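Local coordinates for protein Two-component system response regulator (PDB 2QR3) that probably acts as a two-component response regulator controlling transcription, this chain being its N-terminal signal receiver domain of the CheY type, at residues L71-I74 with K75-Y78; A95-G98 with I99-A103. All coordinates share one frame; numbering follows the deposited sequence.

Interaction 1. Residues L71-I74 with K75-Y78; sequences LHEI and KRQY
Arg-76 grips Glu-73, one turn back along the last part of helix 67-77, side-on with two nitrogens. Its NE donates to Glu-73 OE1 at 3.0 Å, and its NH2 donates to Glu-73 OE2 at 2.9 Å in an almost straight bond (174°). Both oxygens are met on their syn side, and the carboxylate lies at the guanidinium edge with the two planes 29° apart, so the two bonds together fix the rotation of both flat groups. The side chains run side by side: Glu-73 folds over at chi2 (-55°), while Arg-76 stays extended through chi2 and bends at chi3. His-72 flanks this salt bridge, its ring standing nearly perpendicular to the guanidinium; CD2 comes within 3.7 Å of Arg-76 NH2, which approaches the imidazole at its edge.

On another side of the helix Lys-75 lays its aliphatic chain against Leu-71, with Lys-75 CG 3.9 Å from Leu-71 CD1. Two bends, at chi2 and chi3, then carry the ammonium group on to the carbonyl of Leu-81, beyond the helix end. Lys-75 N also bonds to Leu-71 O (3.0 Å), and Tyr-78 N closes the final turn on Ile-74 O (2.8 Å) just as the chain leaves helical geometry.

The salt bridge belongs to the outer side of the helix. Inward, Leu-71, Ile-74 and Lys-75 pack on Val-83 of strand 83-88, while Ile-74 and Tyr-78 reach Leu-43 of the neighbouring helix 36-45.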
ATOM      1  N   LEU A  71      -8.514  -3.121  -2.748  1.00 21.41           N
ATOM      2  CA  LEU A  71      -7.586  -4.225  -3.020  1.00 20.58           C
ATOM      3  C   LEU A  71      -8.095  -4.996  -4.221  1.00 20.96           C
ATOM      4  O   LEU A  71      -7.343  -5.355  -5.139  1.00 20.14           O
ATOM      5  CB  LEU A  71      -7.512  -5.165  -1.787  1.00 20.26           C
ATOM      6  CG  LEU A  71      -6.971  -6.584  -1.982  1.00 21.57           C
ATOM      7  CD1 LEU A  71      -5.457  -6.569  -2.285  1.00 20.76           C
ATOM      8  CD2 LEU A  71      -7.250  -7.351  -0.671  1.00 20.32           C
ATOM      9  N   HIS A  72      -9.394  -5.250  -4.226  1.00 20.50           N
ATOM     10  CA  HIS A  72      -9.965  -6.097  -5.250  1.00 22.24           C
ATOM     11  C   HIS A  72      -9.876  -5.421  -6.611  1.00 21.62           C
ATOM     12  O   HIS A  72      -9.587  -6.056  -7.617  1.00 21.55           O
ATOM     13  CB  HIS A  72     -11.412  -6.416  -4.896  1.00 22.98           C
ATOM     14  CG  HIS A  72     -11.990  -7.505  -5.731  1.00 29.43           C
ATOM     15  ND1 HIS A  72     -11.637  -8.828  -5.565  1.00 34.69           N
ATOM     16  CD2 HIS A  72     -12.894  -7.475  -6.737  1.00 32.80           C
ATOM     17  CE1 HIS A  72     -12.301  -9.567  -6.441  1.00 37.67           C
ATOM     18  NE2 HIS A  72     -13.064  -8.769  -7.169  1.00 36.23           N
ATOM     19  N   GLU A  73     -10.142  -4.126  -6.624  1.00 22.48           N
ATOM     20  CA  GLU A  73     -10.196  -3.392  -7.890  1.00 23.39           C
ATOM     21  C   GLU A  73      -8.809  -3.252  -8.468  1.00 23.29           C
ATOM     22  O   GLU A  73      -8.608  -3.417  -9.661  1.00 25.03           O
ATOM     23  CB  GLU A  73     -10.871  -2.038  -7.695  1.00 23.17           C
ATOM     24  CG  GLU A  73     -12.365  -2.174  -7.384  1.00 26.16           C
ATOM     25  CD  GLU A  73     -13.116  -2.996  -8.451  1.00 29.05           C
ATOM     26  OE1 GLU A  73     -12.805  -2.847  -9.658  1.00 30.20           O
ATOM     27  OE2 GLU A  73     -13.976  -3.805  -8.053  1.00 28.02           O
ATOM     28  N   ILE A  74      -7.826  -2.989  -7.609  1.00 23.62           N
ATOM     29  CA  ILE A  74      -6.452  -2.962  -8.075  1.00 23.74           C
ATOM     30  C   ILE A  74      -6.046  -4.319  -8.640  1.00 24.91           C
ATOM     31  O   ILE A  74      -5.477  -4.394  -9.723  1.00 25.90           O
ATOM     32  CB  ILE A  74      -5.481  -2.557  -6.934  1.00 23.96           C
ATOM     33  CG1 ILE A  74      -5.724  -1.098  -6.501  1.00 22.48           C
ATOM     34  CG2 ILE A  74      -4.056  -2.865  -7.326  1.00 24.30           C
ATOM     35  CD1 ILE A  74      -4.964  -0.684  -5.184  1.00 24.11           C
ATOM     36  N   LYS A  75      -6.347  -5.411  -7.932  1.00 25.65           N
ATOM     37  CA  LYS A  75      -5.928  -6.743  -8.412  1.00 26.34           C
ATOM     38  C   LYS A  75      -6.665  -7.143  -9.694  1.00 26.98           C
ATOM     39  O   LYS A  75      -6.154  -7.907 -10.506  1.00 27.31           O
ATOM     40  CB  LYS A  75      -6.111  -7.823  -7.336  1.00 27.11           C
ATOM     41  CG  LYS A  75      -5.370  -7.562  -6.008  1.00 28.63           C
ATOM     42  CD  LYS A  75      -3.852  -7.375  -6.154  1.00 31.27           C
ATOM     43  CE  LYS A  75      -3.161  -8.697  -6.416  1.00 34.12           C
ATOM     44  NZ  LYS A  75      -1.682  -8.590  -6.369  1.00 33.85           N
ATOM     45  N   ARG A  76      -7.866  -6.614  -9.877  1.00 27.14           N
ATOM     46  CA  ARG A  76      -8.645  -6.921 -11.071  1.00 27.41           C
ATOM     47  C   ARG A  76      -7.905  -6.487 -12.338  1.00 27.57           C
ATOM     48  O   ARG A  76      -7.870  -7.216 -13.334  1.00 27.93           O
ATOM     49  CB  ARG A  76      -9.990  -6.209 -10.997  1.00 27.72           C
ATOM     50  CG  ARG A  76     -11.046  -6.764 -11.944  1.00 28.76           C
ATOM     51  CD  ARG A  76     -12.187  -5.756 -12.125  1.00 27.57           C
ATOM     52  NE  ARG A  76     -13.047  -5.584 -10.951  1.00 29.44           N
ATOM     53  CZ  ARG A  76     -14.093  -6.361 -10.645  1.00 32.29           C
ATOM     54  NH1 ARG A  76     -14.418  -7.425 -11.400  1.00 30.88           N
ATOM     55  NH2 ARG A  76     -14.817  -6.080  -9.566  1.00 32.12           N
ATOM     56  N   GLN A  77      -7.326  -5.292 -12.291  1.00 26.40           N
ATOM     57  CA  GLN A  77      -6.616  -4.721 -13.424  1.00 26.89           C
ATOM     58  C   GLN A  77      -5.121  -5.036 -13.444  1.00 27.41           C
ATOM     59  O   GLN A  77      -4.528  -5.190 -14.525  1.00 28.19           O
ATOM     60  CB  GLN A  77      -6.795  -3.210 -13.420  1.00 27.08           C
ATOM     61  CG  GLN A  77      -6.156  -2.530 -14.624  1.00 30.66           C
ATOM     62  CD  GLN A  77      -6.948  -2.776 -15.870  1.00 37.31           C
ATOM     63  OE1 GLN A  77      -8.184  -2.854 -15.822  1.00 39.61           O
ATOM     64  NE2 GLN A  77      -6.253  -2.922 -17.001  1.00 39.76           N
ATOM     65  N   TYR A  78      -4.503  -5.087 -12.264  1.00 26.34           N
ATOM     66  CA  TYR A  78      -3.060  -5.323 -12.167  1.00 26.04           C
ATOM     67  C   TYR A  78      -2.787  -6.573 -11.323  1.00 26.34           C
ATOM     68  O   TYR A  78      -2.405  -6.506 -10.162  1.00 25.12           O
ATOM     69  CB  TYR A  78      -2.352  -4.058 -11.622  1.00 26.09           C
ATOM     70  CG  TYR A  78      -2.709  -2.791 -12.384  1.00 24.85           C
ATOM     71  CD1 TYR A  78      -2.046  -2.442 -13.556  1.00 26.16           C
ATOM     72  CD2 TYR A  78      -3.721  -1.953 -11.943  1.00 23.05           C
ATOM     73  CE1 TYR A  78      -2.358  -1.282 -14.247  1.00 26.35           C
ATOM     74  CE2 TYR A  78      -4.056  -0.796 -12.638  1.00 22.78           C
ATOM     75  CZ  TYR A  78      -3.366  -0.467 -13.789  1.00 23.84           C
ATOM     76  OH  TYR A  78      -3.676   0.667 -14.497  1.00 24.96           O
TER

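Interaction 2. Residues A95-G98 with I99-A103; sequences AVRG and IKEGA
Arg-97 and Glu-101 meet obliquely across one helical turn, their guanidinium and carboxylate planes 68° apart. A single side-chain bond joins them: Arg-97 NE donates to Glu-101 OE2 at 2.9 Å, fairly straight at 164°. The oxygen lies near the guanidinium plane, yet the nitrogen comes from above the carboxylate plane, unlike a flat two-bonded pairing. Arg-97 reaches out extended, with CG trans to the backbone N (chi1 179°), which brings CG to 3.4 Å from the same OE2. On a further face Lys-100 stretches back across Val-96, its CE 4.0 Å from Val-96 CG1.

Beneath these exposed side chains the helix closes after Lys-100, and its C-terminal cap centres on Gly-98 O. This oxygen accepts a hydrogen bond from Ala-103 N at 2.9 Å, the donor standing above the carbonyl plane, and a weak one from Glu-101 N. Ala-103 CB turns in to 3.4 Å from Gly-98 O, while Ala-95 and Ile-99 pack on Phe-106 of strand 105-109. Gly-102 N bonds to Ile-99 O (3.1 Å), and Gly-102 itself has positive phi. This is a Schellman motif, here ending the helix of a beta-alpha-beta unit and turning the chain toward strand 105-109.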
ATOM      1  N   ALA A  95      -7.719  -7.175   7.821  1.00 17.59           N
ATOM      2  CA  ALA A  95      -6.407  -7.385   7.181  1.00 17.06           C
ATOM      3  C   ALA A  95      -6.171  -8.882   6.904  1.00 17.48           C
ATOM      4  O   ALA A  95      -5.757  -9.240   5.815  1.00 16.30           O
ATOM      5  CB  ALA A  95      -5.287  -6.830   8.021  1.00 17.57           C
ATOM      6  N   VAL A  96      -6.498  -9.743   7.866  1.00 16.43           N
ATOM      7  CA  VAL A  96      -6.404 -11.179   7.674  1.00 16.31           C
ATOM      8  C   VAL A  96      -7.327 -11.597   6.519  1.00 16.44           C
ATOM      9  O   VAL A  96      -6.928 -12.375   5.667  1.00 15.75           O
ATOM     10  CB  VAL A  96      -6.697 -11.929   9.012  1.00 15.94           C
ATOM     11  CG1 VAL A  96      -6.826 -13.435   8.775  1.00 17.45           C
ATOM     12  CG2 VAL A  96      -5.564 -11.627   9.996  1.00 17.06           C
ATOM     13  N   ARG A  97      -8.544 -11.065   6.460  1.00 16.43           N
ATOM     14  CA  ARG A  97      -9.428 -11.370   5.323  1.00 17.70           C
ATOM     15  C   ARG A  97      -8.795 -10.892   4.018  1.00 16.93           C
ATOM     16  O   ARG A  97      -8.886 -11.579   2.994  1.00 17.32           O
ATOM     17  CB  ARG A  97     -10.805 -10.738   5.529  1.00 19.39           C
ATOM     18  CG  ARG A  97     -11.780 -10.982   4.403  1.00 22.09           C
ATOM     19  CD  ARG A  97     -13.128 -10.423   4.819  1.00 29.04           C
ATOM     20  NE  ARG A  97     -13.871  -9.998   3.642  1.00 36.73           N
ATOM     21  CZ  ARG A  97     -15.021  -9.332   3.685  1.00 40.85           C
ATOM     22  NH1 ARG A  97     -15.576  -9.029   4.859  1.00 39.12           N
ATOM     23  NH2 ARG A  97     -15.616  -8.979   2.547  1.00 42.22           N
ATOM     24  N   GLY A  98      -8.132  -9.732   4.064  1.00 15.85           N
ATOM     25  CA  GLY A  98      -7.367  -9.242   2.894  1.00 16.64           C
ATOM     26  C   GLY A  98      -6.350 -10.246   2.358  1.00 16.51           C
ATOM     27  O   GLY A  98      -6.263 -10.455   1.136  1.00 17.30           O
ATOM     28  N   ILE A  99      -5.562 -10.847   3.255  1.00 15.36           N
ATOM     29  CA  ILE A  99      -4.592 -11.882   2.871  1.00 14.74           C
ATOM     30  C   ILE A  99      -5.350 -13.018   2.160  1.00 15.64           C
ATOM     31  O   ILE A  99      -4.939 -13.540   1.108  1.00 15.86           O
ATOM     32  CB  ILE A  99      -3.825 -12.457   4.098  1.00 14.81           C
ATOM     33  CG1 ILE A  99      -3.025 -11.330   4.801  1.00 14.09           C
ATOM     34  CG2 ILE A  99      -2.956 -13.676   3.677  1.00 14.83           C
ATOM     35  CD1 ILE A  99      -2.113 -10.504   3.862  1.00 13.78           C
ATOM     36  N   LYS A 100      -6.453 -13.430   2.757  1.00 15.30           N
ATOM     37  CA  LYS A 100      -7.273 -14.505   2.133  1.00 18.03           C
ATOM     38  C   LYS A 100      -7.717 -14.125   0.725  1.00 19.37           C
ATOM     39  O   LYS A 100      -7.861 -14.997  -0.154  1.00 21.02           O
ATOM     40  CB  LYS A 100      -8.511 -14.785   2.974  1.00 17.49           C
ATOM     41  CG  LYS A 100      -8.172 -15.470   4.279  1.00 17.24           C
ATOM     42  CD  LYS A 100      -9.384 -15.496   5.200  1.00 18.26           C
ATOM     43  CE  LYS A 100      -8.948 -16.038   6.545  1.00 19.24           C
ATOM     44  NZ  LYS A 100     -10.137 -16.184   7.457  1.00 17.37           N
ATOM     45  N   GLU A 101      -7.926 -12.839   0.520  1.00 20.32           N
ATOM     46  CA  GLU A 101      -8.493 -12.319  -0.732  1.00 22.41           C
ATOM     47  C   GLU A 101      -7.400 -11.802  -1.682  1.00 23.05           C
ATOM     48  O   GLU A 101      -7.691 -11.134  -2.685  1.00 24.53           O
ATOM     49  CB  GLU A 101      -9.557 -11.253  -0.443  1.00 23.17           C
ATOM     50  CG  GLU A 101     -10.816 -11.796   0.329  1.00 23.63           C
ATOM     51  CD  GLU A 101     -11.895 -10.743   0.616  1.00 26.04           C
ATOM     52  OE1 GLU A 101     -11.734  -9.527   0.279  1.00 28.27           O
ATOM     53  OE2 GLU A 101     -12.949 -11.141   1.168  1.00 28.18           O
ATOM     54  N   GLY A 102      -6.141 -12.078  -1.337  1.00 22.02           N
ATOM     55  CA  GLY A 102      -5.024 -11.930  -2.265  1.00 21.67           C
ATOM     56  C   GLY A 102      -4.070 -10.761  -2.017  1.00 21.13           C
ATOM     57  O   GLY A 102      -3.172 -10.529  -2.832  1.00 21.95           O
ATOM     58  N   ALA A 103      -4.251 -10.009  -0.923  1.00 18.85           N
ATOM     59  CA  ALA A 103      -3.218  -9.043  -0.503  1.00 17.20           C
ATOM     60  C   ALA A 103      -1.865  -9.738  -0.267  1.00 16.90           C
ATOM     61  O   ALA A 103      -1.814 -10.856   0.250  1.00 16.45           O
ATOM     62  CB  ALA A 103      -3.658  -8.302   0.775  1.00 17.18           C
TER

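In the fold
Interaction 1 comes first along the chain, at the end of helix 67-77; strand 83-88 then leads into helix 92-100, whose end forms interaction 2. Their centres are 13 Å apart, and they touch: Leu-71 CD2 packs 3.7 Å from Gly-98 O, and Leu-71 CD1 lies 3.8 Å from Ala-103 CA. The C-terminal end of helix 92-100 therefore packs against the first half and middle of helix 67-77; both interactions also touch strand 83-88, interaction 2 through Ala-103 on Leu-85. Both belong to the receiver domain, whose helices pack on a five-stranded parallel sheet of order 2-1-3-4-5. They tie successive helices to its strands; the predicted phosphorylation site, Asp-54, belongs to strand 48-54 of the same sheet.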